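Local coordinates for protein sulfoquinovosidase (Escherichia coli, PDB 5AEG) that hydrolyses sulfoquinovosyl diacylglycerides, releasing sulfoquinovose for sulfoglycolysis, and also cleaves simple sulfoquinovosides such as sulfoquinovosyl glycerol, at residues L592-D597 against L609-L614; C525-F530 against Y605-G610; H128-G133 against H599-K604; S492-G497 against G583-R588; E642-G647 against P659-A664. One frame throughout, in Å; residues are numbered along the deposited sequence.

Contact 1 (L592-D597 against L609-L614); sequences LHYEDD and LGRDIL
R611 lays its side chain across H593 and presents its guanidinium to Y594, a compact case of one arginine using both its face and its edge. The guanidinium is stacked flat on the imidazole, with planes only 8° apart and centres 4.4 Å from each other; R611 CD sits over the same face of the imidazole. At the edge, R611 NH1 gives an almost straight hydrogen bond (172°) to Y594 OH, 3.0 Å away and within the guanidinium plane, and the tyrosine ring stands nearly upright to that plane. The arginine chain begins with CG opposite the backbone N and then bends at chi2 (64°), a kink that lets it fold over the histidine. R611 belongs to the turn of the beta hairpin joining strands 607-609 and 613-615 in the family 31 C-terminal domain, where L609 N bonds to I613 O at 2.9 Å. Both partners have further ties: H593 NE2 to R588, and Y594 OH to D633. Were R611 a leucine, Y594 OH would probably lose this donor and the imidazole the flat cation stacked on it. Y594 also opens a type I turn that runs to D597.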
# COMPACT_ATOMS: atom_id res chain seq x y z
N LEU A 592 8.12 17.55 -2.57
CA LEU A 592 8.38 17.74 -1.17
C LEU A 592 9.58 18.70 -0.94
O LEU A 592 9.62 19.40 0.11
CB LEU A 592 8.66 16.49 -0.40
CG LEU A 592 7.58 15.42 -0.25
CD1 LEU A 592 7.93 14.40 0.80
CD2 LEU A 592 6.22 16.01 -0.05
N HIS A 593 10.53 18.67 -1.87
CA HIS A 593 11.77 19.48 -1.73
C HIS A 593 11.94 20.53 -2.77
O HIS A 593 12.86 21.31 -2.63
CB HIS A 593 13.01 18.59 -1.62
CG HIS A 593 13.00 17.72 -0.45
ND1 HIS A 593 12.98 18.22 0.85
CD2 HIS A 593 12.93 16.36 -0.34
CE1 HIS A 593 12.94 17.21 1.70
NE2 HIS A 593 12.92 16.07 1.00
N TYR A 594 11.16 20.53 -3.86
CA TYR A 594 11.25 21.45 -5.00
C TYR A 594 9.83 21.99 -5.21
O TYR A 594 9.29 21.93 -6.26
CB TYR A 594 11.85 20.77 -6.30
CG TYR A 594 13.23 20.27 -5.99
CD1 TYR A 594 14.35 21.12 -6.13
CD2 TYR A 594 13.45 19.01 -5.45
CE1 TYR A 594 15.63 20.72 -5.70
CE2 TYR A 594 14.74 18.56 -5.08
CZ TYR A 594 15.84 19.40 -5.25
OH TYR A 594 17.09 19.07 -4.81
N GLU A 595 9.24 22.57 -4.15
CA GLU A 595 7.83 23.00 -4.17
C GLU A 595 7.49 24.00 -5.21
O GLU A 595 6.36 23.97 -5.72
CB GLU A 595 7.40 23.58 -2.80
CG GLU A 595 7.14 22.57 -1.73
CD GLU A 595 6.39 23.17 -0.55
OE1 GLU A 595 5.99 24.37 -0.64
OE2 GLU A 595 6.13 22.44 0.43
N ASP A 596 8.46 24.85 -5.60
CA ASP A 596 8.21 25.92 -6.54
C ASP A 596 8.33 25.44 -7.96
O ASP A 596 8.11 26.22 -8.85
CB ASP A 596 9.16 27.11 -6.25
CG ASP A 596 10.65 26.70 -6.26
OD1 ASP A 596 11.03 25.45 -6.06
OD2 ASP A 596 11.46 27.65 -6.38
N ASP A 597 8.72 24.17 -8.21
CA ASP A 597 8.90 23.67 -9.56
C ASP A 597 7.61 22.98 -10.04
O ASP A 597 7.28 21.85 -9.56
CB ASP A 597 10.12 22.73 -9.63
CG ASP A 597 10.44 22.26 -11.01
OD1 ASP A 597 9.52 22.14 -11.85
OD2 ASP A 597 11.63 21.91 -11.30
N LEU A 609 15.13 9.55 -2.97
CA LEU A 609 15.47 8.62 -1.87
C LEU A 609 16.12 9.47 -0.82
O LEU A 609 17.24 9.90 -0.99
CB LEU A 609 16.38 7.51 -2.35
CG LEU A 609 16.75 6.36 -1.40
CD1 LEU A 609 15.51 5.51 -1.02
CD2 LEU A 609 17.82 5.47 -2.01
N GLY A 610 15.42 9.64 0.30
CA GLY A 610 15.78 10.69 1.28
C GLY A 610 15.78 12.05 0.56
O GLY A 610 15.11 12.23 -0.46
N ARG A 611 16.52 13.00 1.12
CA ARG A 611 16.65 14.33 0.53
C ARG A 611 17.55 14.46 -0.71
O ARG A 611 17.27 15.29 -1.59
CB ARG A 611 17.17 15.29 1.63
CG ARG A 611 17.37 16.74 1.25
CD ARG A 611 16.14 17.49 0.88
NE ARG A 611 16.41 18.86 0.30
CZ ARG A 611 16.58 19.12 -1.01
NH1 ARG A 611 16.53 18.12 -1.99
NH2 ARG A 611 16.79 20.37 -1.36
N ASP A 612 18.62 13.65 -0.79
CA ASP A 612 19.78 14.00 -1.63
C ASP A 612 20.02 13.09 -2.82
O ASP A 612 20.95 13.31 -3.60
CB ASP A 612 21.02 14.00 -0.71
CG ASP A 612 21.03 15.15 0.32
OD1 ASP A 612 20.39 16.13 0.03
OD2 ASP A 612 21.63 15.03 1.39
N ILE A 613 19.20 12.02 -3.00
CA ILE A 613 19.39 11.16 -4.18
C ILE A 613 18.14 11.21 -5.01
O ILE A 613 17.01 11.09 -4.47
CB ILE A 613 19.63 9.69 -3.74
CG1 ILE A 613 20.93 9.60 -2.98
CG2 ILE A 613 19.66 8.79 -4.99
CD1 ILE A 613 21.25 8.26 -2.35
N LEU A 614 18.29 11.36 -6.32
CA LEU A 614 17.19 11.34 -7.23
C LEU A 614 17.29 10.05 -8.03
O LEU A 614 18.36 9.76 -8.62
CB LEU A 614 17.20 12.55 -8.12
CG LEU A 614 16.06 12.74 -9.16
CD1 LEU A 614 15.82 14.22 -9.42
CD2 LEU A 614 16.24 12.03 -10.46

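Contact 2 (C525-F530 against Y605-G610); sequences CDFSAF and YQYLLG
Y607 reaches from its strand to the loop that follows helix 518-528 and gives its hydroxyl proton to the carbonyl of F530, with OH 2.7 Å from F530 O. The donor stands well above the carbonyl plane, the C=O...O angle being 131°, yet the bond is short, and it holds the phenol in position while supplying a backbone oxygen with a partner in a wholly buried setting. Y607 CG lies between the backbone N and the carbonyl carbon (chi1 62°), which directs the ring outward from the strand to the helix. The tight part of the contact gathers round this bond. The edge of the F527 ring meets the same hydroxyl, CE1 being 3.6 Å from Y607 OH, and F527 CE1 also lies 3.8 Å from Y607 CE1. From the next outward-facing position on the strand, L609 brings CD1 to 3.4 Å from F530 O, so a methyl packs against the carbonyl oxygen that the hydroxyl bonds. The looser side is that of the F530 ring, whose far end turns from the strand; L609 CD2 approaches only its edge, 4.0 Å from F530 CD1. No solvent margin separates the two, since all four residues are buried, and other parts of the protein pack round the F530 ring. F530 rests on V564 of helix 552-567 and on V615, F527 packs against V486 and V487 of helix 486-495, and Y607 touches L491 of that same helix, which places the contact where helices of the TIM barrel meet strand 607-609 of the C-terminal sheet.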
# COMPACT_ATOMS: atom_id res chain seq x y z
N CYS A 525 16.40 -5.37 -9.89
CA CYS A 525 17.40 -5.35 -8.84
C CYS A 525 18.00 -3.94 -8.75
O CYS A 525 18.26 -3.45 -7.67
CB CYS A 525 18.50 -6.40 -9.13
SG CYS A 525 19.64 -6.56 -7.73
N ASP A 526 18.27 -3.31 -9.90
CA ASP A 526 18.83 -1.93 -9.89
C ASP A 526 17.89 -0.92 -9.17
O ASP A 526 18.34 0.05 -8.54
CB ASP A 526 19.05 -1.45 -11.30
CG ASP A 526 20.28 -2.05 -12.00
OD1 ASP A 526 21.00 -2.87 -11.35
OD2 ASP A 526 20.40 -1.70 -13.24
N PHE A 527 16.59 -1.11 -9.36
CA PHE A 527 15.58 -0.26 -8.74
C PHE A 527 15.56 -0.49 -7.23
O PHE A 527 15.72 0.46 -6.43
CB PHE A 527 14.23 -0.58 -9.43
CG PHE A 527 12.99 0.00 -8.76
CD1 PHE A 527 12.96 1.18 -8.05
CD2 PHE A 527 11.78 -0.70 -8.92
CE1 PHE A 527 11.76 1.64 -7.52
CE2 PHE A 527 10.58 -0.16 -8.49
CZ PHE A 527 10.56 0.98 -7.76
N SER A 528 15.40 -1.76 -6.82
CA SER A 528 15.28 -2.09 -5.44
C SER A 528 16.47 -1.73 -4.53
O SER A 528 16.29 -1.45 -3.33
CB SER A 528 14.84 -3.57 -5.24
OG SER A 528 13.54 -3.78 -5.79
N ALA A 529 17.66 -1.69 -5.09
CA ALA A 529 18.84 -1.24 -4.35
C ALA A 529 18.76 0.23 -3.94
O ALA A 529 19.52 0.64 -3.07
CB ALA A 529 20.08 -1.44 -5.24
N PHE A 530 17.85 0.99 -4.56
CA PHE A 530 17.49 2.37 -4.17
C PHE A 530 16.15 2.55 -3.49
O PHE A 530 15.40 3.48 -3.79
CB PHE A 530 17.72 3.28 -5.38
CG PHE A 530 19.19 3.36 -5.74
CD1 PHE A 530 20.01 4.31 -5.13
CD2 PHE A 530 19.76 2.48 -6.61
CE1 PHE A 530 21.36 4.43 -5.43
CE2 PHE A 530 21.12 2.55 -6.89
CZ PHE A 530 21.92 3.56 -6.33
N TYR A 605 7.11 8.53 -12.30
CA TYR A 605 8.08 7.38 -12.42
C TYR A 605 9.52 7.75 -11.92
O TYR A 605 10.48 7.06 -12.23
CB TYR A 605 8.04 6.83 -13.84
CG TYR A 605 6.64 6.35 -14.22
CD1 TYR A 605 6.01 5.31 -13.50
CD2 TYR A 605 5.94 6.93 -15.28
CE1 TYR A 605 4.72 4.90 -13.80
CE2 TYR A 605 4.66 6.49 -15.62
CZ TYR A 605 4.06 5.48 -14.87
OH TYR A 605 2.75 5.09 -15.18
N GLN A 606 9.62 8.79 -11.10
CA GLN A 606 10.83 9.13 -10.39
C GLN A 606 10.53 9.71 -9.06
O GLN A 606 9.42 10.15 -8.76
CB GLN A 606 11.67 10.10 -11.27
CG GLN A 606 11.02 11.35 -11.63
CD GLN A 606 11.99 12.30 -12.37
OE1 GLN A 606 12.12 12.23 -13.61
NE2 GLN A 606 12.74 13.07 -11.62
N TYR A 607 11.56 9.65 -8.20
CA TYR A 607 11.46 9.92 -6.83
C TYR A 607 12.75 10.35 -6.24
O TYR A 607 13.79 10.19 -6.86
CB TYR A 607 10.89 8.73 -5.98
CG TYR A 607 11.73 7.49 -6.01
CD1 TYR A 607 11.65 6.58 -7.11
CD2 TYR A 607 12.57 7.17 -4.97
CE1 TYR A 607 12.43 5.41 -7.14
CE2 TYR A 607 13.36 6.00 -5.01
CZ TYR A 607 13.27 5.12 -6.09
OH TYR A 607 14.04 3.97 -6.04
N LEU A 608 12.66 10.93 -5.05
CA LEU A 608 13.85 11.19 -4.23
C LEU A 608 13.95 10.10 -3.14
O LEU A 608 12.95 9.73 -2.49
CB LEU A 608 13.74 12.56 -3.58
CG LEU A 608 13.70 13.77 -4.48
CD1 LEU A 608 13.31 15.06 -3.70
CD2 LEU A 608 14.96 13.96 -5.27
N LEU A 609 15.13 9.55 -2.97
CA LEU A 609 15.47 8.62 -1.87
C LEU A 609 16.12 9.47 -0.82
O LEU A 609 17.24 9.90 -0.99
CB LEU A 609 16.38 7.51 -2.35
CG LEU A 609 16.75 6.36 -1.40
CD1 LEU A 609 15.51 5.51 -1.02
CD2 LEU A 609 17.82 5.47 -2.01
N GLY A 610 15.42 9.64 0.30
CA GLY A 610 15.78 10.69 1.28
C GLY A 610 15.78 12.05 0.56
O GLY A 610 15.11 12.23 -0.46

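Contact 3 (H128-G133 against H599-K604); sequences HIYGCG and HTYTLK
Y130 OH donates to Y601 O over 2.6 Å, the shortest polar bond between the two segments, and arrives in the carbonyl plane on a lone pair, with a C=O...O angle of 118°. Y130 CG stands opposite its carbonyl carbon (chi1 -55°), an orientation that sends the phenol toward the loop. The Y601 side chain crosses that of Y130 at about a right angle. Beside it, H128 sets a face over Y601 CB, a CH-pi contact of 4.0 Å from CB to the centroid of the H128 ring. The two rings run nearly parallel, yet they are slid so far apart that they scarcely overlap. T602 CG2 adds a looser touch, 3.9 Å from H128 CE1. T602 also steadies its own turn: its OG1 and N both bond to H599 O, from the same face. Outside, H128 ND1 is held by D140, and Y601 OH by E595 O. With a phenylalanine in place of Y130, the carbonyl of Y601 would probably lose this donor, and the strand its polar tie to the loop. The arrangement is an interface between domains: strand 129-133 of the galactose mutarotase-like domain meets a short 3-10 turn of the C-terminal domain.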
# COMPACT_ATOMS: atom_id res chain seq x y z
N HIS A 128 -3.63 19.93 -8.02
CA HIS A 128 -3.38 18.48 -8.10
C HIS A 128 -3.82 17.83 -6.83
O HIS A 128 -3.94 18.48 -5.76
CB HIS A 128 -1.87 18.18 -8.38
CG HIS A 128 -1.34 18.94 -9.55
ND1 HIS A 128 -1.47 18.50 -10.85
CD2 HIS A 128 -0.72 20.16 -9.63
CE1 HIS A 128 -0.89 19.37 -11.69
NE2 HIS A 128 -0.46 20.40 -10.97
N ILE A 129 -3.94 16.49 -6.89
CA ILE A 129 -4.44 15.74 -5.80
C ILE A 129 -3.60 14.44 -5.69
O ILE A 129 -3.37 13.77 -6.72
CB ILE A 129 -5.91 15.36 -6.05
CG1 ILE A 129 -6.88 16.59 -6.05
CG2 ILE A 129 -6.39 14.39 -5.00
CD1 ILE A 129 -7.00 17.22 -4.66
N TYR A 130 -3.19 14.11 -4.50
CA TYR A 130 -2.35 12.94 -4.28
C TYR A 130 -2.91 12.13 -3.11
O TYR A 130 -3.63 12.64 -2.23
CB TYR A 130 -0.91 13.38 -3.93
CG TYR A 130 -0.35 14.26 -4.94
CD1 TYR A 130 0.19 13.77 -6.12
CD2 TYR A 130 -0.39 15.64 -4.77
CE1 TYR A 130 0.66 14.63 -7.12
CE2 TYR A 130 0.09 16.51 -5.73
CZ TYR A 130 0.59 16.01 -6.92
OH TYR A 130 1.07 16.81 -7.89
N GLY A 131 -2.56 10.86 -3.14
CA GLY A 131 -2.89 9.96 -2.07
C GLY A 131 -3.92 8.93 -2.46
O GLY A 131 -3.80 8.23 -3.47
N CYS A 132 -4.92 8.82 -1.63
CA CYS A 132 -5.96 7.81 -1.72
C CYS A 132 -5.42 6.41 -1.54
O CYS A 132 -6.00 5.44 -2.07
CB CYS A 132 -6.87 7.91 -2.93
SG CYS A 132 -8.09 9.28 -2.94
N GLY A 133 -4.39 6.28 -0.71
CA GLY A 133 -3.75 5.00 -0.41
C GLY A 133 -2.69 4.68 -1.42
O GLY A 133 -1.86 5.55 -1.77
N HIS A 599 6.76 21.45 -12.75
CA HIS A 599 6.89 20.23 -13.47
C HIS A 599 6.90 19.01 -12.52
O HIS A 599 6.40 17.93 -12.87
CB HIS A 599 8.13 20.25 -14.36
CG HIS A 599 8.12 19.13 -15.36
ND1 HIS A 599 7.09 18.94 -16.26
CD2 HIS A 599 8.95 18.08 -15.53
CE1 HIS A 599 7.30 17.84 -16.96
NE2 HIS A 599 8.45 17.31 -16.56
N THR A 600 7.38 19.21 -11.34
CA THR A 600 7.59 18.06 -10.40
C THR A 600 6.22 17.46 -9.94
O THR A 600 6.18 16.29 -9.52
CB THR A 600 8.37 18.40 -9.17
OG1 THR A 600 7.68 19.38 -8.34
CG2 THR A 600 9.82 18.89 -9.52
N TYR A 601 5.12 18.21 -10.16
CA TYR A 601 3.80 17.79 -9.66
C TYR A 601 3.20 16.76 -10.54
O TYR A 601 2.24 16.09 -10.15
CB TYR A 601 2.86 19.02 -9.44
CG TYR A 601 3.33 19.92 -8.30
CD1 TYR A 601 4.25 20.97 -8.51
CD2 TYR A 601 2.85 19.77 -7.02
CE1 TYR A 601 4.68 21.76 -7.47
CE2 TYR A 601 3.26 20.56 -5.97
CZ TYR A 601 4.20 21.58 -6.20
OH TYR A 601 4.56 22.33 -5.10
N THR A 602 3.69 16.62 -11.77
CA THR A 602 3.08 15.72 -12.70
C THR A 602 3.96 14.45 -12.95
O THR A 602 3.62 13.67 -13.79
CB THR A 602 2.80 16.41 -14.05
OG1 THR A 602 4.01 16.89 -14.58
CG2 THR A 602 1.80 17.59 -13.89
N LEU A 603 5.09 14.34 -12.27
CA LEU A 603 5.98 13.22 -12.41
C LEU A 603 5.30 12.00 -11.69
O LEU A 603 4.71 12.15 -10.59
CB LEU A 603 7.34 13.49 -11.79
CG LEU A 603 8.17 14.64 -12.42
CD1 LEU A 603 9.40 14.87 -11.58
CD2 LEU A 603 8.51 14.35 -13.85
N LYS A 604 5.49 10.86 -12.29
CA LYS A 604 4.95 9.54 -11.76
C LYS A 604 6.02 8.49 -11.52
O LYS A 604 5.82 7.58 -10.69
CB LYS A 604 3.95 8.94 -12.84
CG LYS A 604 2.85 9.87 -13.16
CD LYS A 604 1.98 9.41 -14.36
CE LYS A 604 1.25 8.19 -13.94
NZ LYS A 604 0.08 8.04 -14.86

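Contact 4 (S492-G497 against G583-R588); sequences SLAMTG and GLPVMR
A494 and P585 turn their CB atoms toward each other, and the meeting is that of a methyl with one flank of a pyrrolidine ring. A494 CB lies 3.7 Å from both P585 CB and P585 CG, while M587 O comes to 3.6 Å of the same methyl, so a single small side chain is bracketed by proline carbons and a backbone carbonyl. Because alanine ends at CB, the backbones draw close, with the CA atoms of A494 and P585 5.7 Å apart. The CB of M495, the next residue, points away, and its side chain packs on F139 and P589; the CB of L584 likewise points away from the helix, and its side chain packs on I233. The helix involved, 486-495, is one of the helices of the TIM-barrel domain, and it closes with a Schellman motif in which G497, at positive phi, is the C-prime residue and its N bonds to A494 O. That carbonyl has a second partner: a water 2.8 Å from A494 O and 2.9 Å from G583 O, which joins the end of this helix to the residue just after helix 569-582. T496 OG1 folds back to S492 O as well. On the far side of the proline the contact is polar. R588, its chain extended, directs NE to P585 O at 2.7 Å, nearly along the C=O axis and close to its own guanidinium plane, while L584 CD2 lies over one face of that guanidinium. R588 NH1 goes on to H593, and P585 also packs on L236 of helix 232-243.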
# COMPACT_ATOMS: atom_id res chain seq x y z
N SER A 492 2.15 7.56 -3.90
CA SER A 492 0.78 7.67 -3.37
C SER A 492 0.73 7.31 -1.90
O SER A 492 0.15 8.03 -1.05
CB SER A 492 -0.16 6.81 -4.22
OG SER A 492 0.24 5.45 -4.22
N LEU A 493 1.35 6.19 -1.53
CA LEU A 493 1.42 5.82 -0.11
C LEU A 493 2.16 6.82 0.76
O LEU A 493 1.71 7.15 1.88
CB LEU A 493 2.01 4.42 0.11
CG LEU A 493 0.96 3.34 -0.10
CD1 LEU A 493 1.55 1.96 -0.04
CD2 LEU A 493 -0.17 3.44 0.97
N ALA A 494 3.25 7.33 0.24
CA ALA A 494 3.97 8.37 0.93
C ALA A 494 3.12 9.60 1.34
O ALA A 494 3.22 10.10 2.48
CB ALA A 494 5.20 8.76 0.12
N MET A 495 2.25 10.02 0.41
CA MET A 495 1.31 11.11 0.57
C MET A 495 0.07 10.71 1.37
O MET A 495 -0.72 11.57 1.74
CB MET A 495 0.87 11.62 -0.79
CG MET A 495 1.98 12.25 -1.61
SD MET A 495 2.91 13.55 -0.74
CE MET A 495 1.64 14.81 -0.79
N THR A 496 -0.07 9.42 1.71
CA THR A 496 -1.13 8.93 2.58
C THR A 496 -0.52 8.50 3.91
O THR A 496 -1.10 7.74 4.71
CB THR A 496 -1.88 7.72 1.91
OG1 THR A 496 -2.21 8.04 0.56
CG2 THR A 496 -3.19 7.47 2.63
N GLY A 497 0.72 8.90 4.16
CA GLY A 497 1.31 8.61 5.42
C GLY A 497 2.00 7.33 5.74
O GLY A 497 2.23 7.05 6.91
N GLY A 583 7.03 11.36 9.99
CA GLY A 583 6.26 10.99 8.77
C GLY A 583 6.85 11.47 7.47
O GLY A 583 6.17 11.49 6.44
N LEU A 584 8.10 11.87 7.48
CA LEU A 584 8.77 12.30 6.28
C LEU A 584 9.19 10.98 5.54
O LEU A 584 10.02 10.23 6.05
CB LEU A 584 10.04 13.04 6.61
CG LEU A 584 10.85 13.59 5.47
CD1 LEU A 584 10.15 14.48 4.50
CD2 LEU A 584 12.08 14.28 5.99
N PRO A 585 8.47 10.66 4.46
CA PRO A 585 8.71 9.28 3.87
C PRO A 585 10.09 9.06 3.23
O PRO A 585 10.77 9.99 2.80
CB PRO A 585 7.60 9.16 2.85
CG PRO A 585 7.46 10.60 2.33
CD PRO A 585 7.54 11.44 3.62
N VAL A 586 10.48 7.79 3.13
CA VAL A 586 11.81 7.44 2.61
C VAL A 586 11.91 7.66 1.12
O VAL A 586 12.88 8.22 0.64
CB VAL A 586 12.22 6.00 3.01
CG1 VAL A 586 13.61 5.69 2.49
CG2 VAL A 586 12.18 5.89 4.52
N MET A 587 10.86 7.28 0.35
CA MET A 587 10.84 7.59 -1.03
C MET A 587 9.85 8.73 -1.19
O MET A 587 8.70 8.63 -0.80
CB MET A 587 10.39 6.35 -1.86
CG MET A 587 11.37 5.25 -1.80
SD MET A 587 10.72 3.59 -2.33
CE MET A 587 10.42 3.85 -4.04
N ARG A 588 10.35 9.83 -1.76
CA ARG A 588 9.64 11.09 -1.74
C ARG A 588 9.28 11.64 -3.10
O ARG A 588 10.13 11.65 -4.05
CB ARG A 588 10.56 12.13 -1.02
CG ARG A 588 10.93 11.71 0.38
CD ARG A 588 11.92 12.66 1.07
NE ARG A 588 12.47 12.08 2.27
CZ ARG A 588 13.40 12.67 3.05
NH1 ARG A 588 13.87 13.89 2.77
NH2 ARG A 588 13.89 12.04 4.10
O HOH W 1 4.37 9.70 5.04

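Contact 5 (E642-G647 against P659-A664); sequences EAFRGG and PVFYRA
F644 and F661 lie on strands that do not bond to each other: their CA atoms, the closest pair between the segments, are 9.0 Å apart. Strand 635-637 runs between them, antiparallel to both, and with the residue after it pairs with each, W635 with F644 and A638 with V660. The two outer strands therefore run in the same direction and speak to each other only through side chains. Both phenylalanines point across the intervening strand on one face of the sheet, each with CG opposite its carbonyl carbon and beside the backbone N (chi1 -73° for F644, -56° for F661). Their rings form an offset edge-to-face pair, with planes at 78° and centroids 5.7 Å apart. F661 offers the edge and F644 the face, and the nearest atoms, F644 CD2 and F661 CE2, are 3.7 Å apart. F661 is the buried member, with L628 and V651 against it and the ring of H637 meeting it; F644, partly exposed, packs on L630, V649 and V651 from strands 625-630 and 647-652. Thus the pair lies between the six-stranded sheet and those two strands. The absence of any hydrogen bond or charge across the segments means that the contact rests on dispersion and on the weak electrostatics of a ring edge against a ring face, which fix relative orientation less strictly than a hydrogen bond would.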
# COMPACT_ATOMS: atom_id res chain seq x y z
N GLU A 642 29.52 12.90 -13.60
CA GLU A 642 29.11 14.02 -14.45
C GLU A 642 28.11 14.94 -13.70
O GLU A 642 27.21 14.49 -13.00
CB GLU A 642 28.57 13.48 -15.78
CG GLU A 642 28.20 14.65 -16.72
CD GLU A 642 28.01 14.32 -18.17
OE1 GLU A 642 28.18 13.16 -18.57
OE2 GLU A 642 27.66 15.27 -18.91
N ALA A 643 28.33 16.24 -13.81
CA ALA A 643 27.52 17.25 -13.17
C ALA A 643 26.45 17.78 -14.16
O ALA A 643 26.67 17.95 -15.36
CB ALA A 643 28.36 18.38 -12.60
N PHE A 644 25.26 17.96 -13.61
CA PHE A 644 24.10 18.37 -14.37
C PHE A 644 23.39 19.44 -13.54
O PHE A 644 23.48 19.47 -12.33
CB PHE A 644 23.20 17.14 -14.51
CG PHE A 644 23.73 16.10 -15.45
CD1 PHE A 644 23.60 16.28 -16.82
CD2 PHE A 644 24.34 14.99 -15.01
CE1 PHE A 644 24.06 15.34 -17.72
CE2 PHE A 644 24.76 14.01 -15.89
CZ PHE A 644 24.64 14.18 -17.25
N ARG A 645 22.68 20.31 -14.23
CA ARG A 645 21.81 21.33 -13.64
C ARG A 645 20.34 20.94 -13.90
O ARG A 645 20.04 19.89 -14.48
CB ARG A 645 22.12 22.74 -14.21
CG ARG A 645 23.60 23.17 -14.02
CD ARG A 645 23.85 24.54 -14.71
NE ARG A 645 23.69 24.47 -16.16
CZ ARG A 645 24.63 23.99 -17.00
NH1 ARG A 645 25.83 23.65 -16.54
NH2 ARG A 645 24.39 23.91 -18.27
N GLY A 646 19.42 21.83 -13.55
CA GLY A 646 17.97 21.56 -13.84
C GLY A 646 17.63 21.40 -15.30
O GLY A 646 18.22 22.04 -16.17
N GLY A 647 16.68 20.53 -15.59
CA GLY A 647 16.08 20.38 -16.90
C GLY A 647 15.87 18.88 -17.18
O GLY A 647 16.34 18.01 -16.40
N PRO A 659 19.65 5.18 -13.49
CA PRO A 659 19.72 6.68 -13.53
C PRO A 659 19.50 7.25 -12.16
O PRO A 659 18.32 7.32 -11.70
CB PRO A 659 18.63 7.05 -14.51
CG PRO A 659 18.32 5.79 -15.28
CD PRO A 659 18.48 4.70 -14.24
N VAL A 660 20.62 7.49 -11.46
CA VAL A 660 20.66 7.89 -10.08
C VAL A 660 21.59 9.10 -10.01
O VAL A 660 22.71 9.05 -10.51
CB VAL A 660 21.21 6.76 -9.16
CG1 VAL A 660 21.42 7.26 -7.74
CG2 VAL A 660 20.24 5.53 -9.12
N PHE A 661 21.12 10.18 -9.38
CA PHE A 661 21.91 11.37 -9.24
C PHE A 661 21.89 11.80 -7.80
O PHE A 661 20.93 11.50 -7.07
CB PHE A 661 21.31 12.48 -10.13
CG PHE A 661 21.17 12.14 -11.54
CD1 PHE A 661 20.17 11.29 -11.97
CD2 PHE A 661 22.03 12.70 -12.49
CE1 PHE A 661 20.06 10.97 -13.30
CE2 PHE A 661 21.90 12.42 -13.80
CZ PHE A 661 20.93 11.53 -14.22
N TYR A 662 22.93 12.42 -7.33
CA TYR A 662 22.94 12.97 -6.01
C TYR A 662 23.35 14.46 -5.96
O TYR A 662 24.00 14.97 -6.88
CB TYR A 662 23.79 12.15 -5.05
CG TYR A 662 25.33 12.22 -5.29
CD1 TYR A 662 26.11 13.23 -4.75
CD2 TYR A 662 25.95 11.30 -6.10
CE1 TYR A 662 27.51 13.30 -4.97
CE2 TYR A 662 27.35 11.35 -6.35
CZ TYR A 662 28.13 12.32 -5.74
OH TYR A 662 29.51 12.32 -6.04
N ARG A 663 22.95 15.10 -4.87
CA ARG A 663 23.15 16.56 -4.68
C ARG A 663 24.67 16.73 -4.27
O ARG A 663 25.11 16.23 -3.25
CB ARG A 663 22.24 17.11 -3.57
CG ARG A 663 20.76 17.19 -3.96
CD ARG A 663 19.89 17.81 -2.89
NE ARG A 663 20.34 19.16 -2.62
CZ ARG A 663 20.88 19.60 -1.49
NH1 ARG A 663 21.12 18.78 -0.44
NH2 ARG A 663 21.25 20.90 -1.45
N ALA A 664 25.41 17.45 -5.11
CA ALA A 664 26.83 17.84 -4.84
C ALA A 664 27.00 18.40 -3.47
O ALA A 664 27.97 18.11 -2.83
CB ALA A 664 27.27 18.85 -5.88

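Contacts 2 and 4 are the buried pair, and both fasten TIM-barrel helices to the C-terminal domain, contact 2 through a tyrosine hydroxyl on a backbone carbonyl, contact 4 through small apolar groups and a water. Contact 3 ties the N-terminal domain to the same C-terminal domain with a similar tyrosine bond, but nearer the surface. Contacts 1 and 5 stay inside the C-terminal domain and are partly buried: one mixes a cation, an imidazole and a phenol, the other is purely aromatic. Contacts 1, 2, 4 and 5 share one six-stranded sheet, and R588 links contact 4 to contact 1 through H593, while E595 joins contact 1 to contact 3 through Y601.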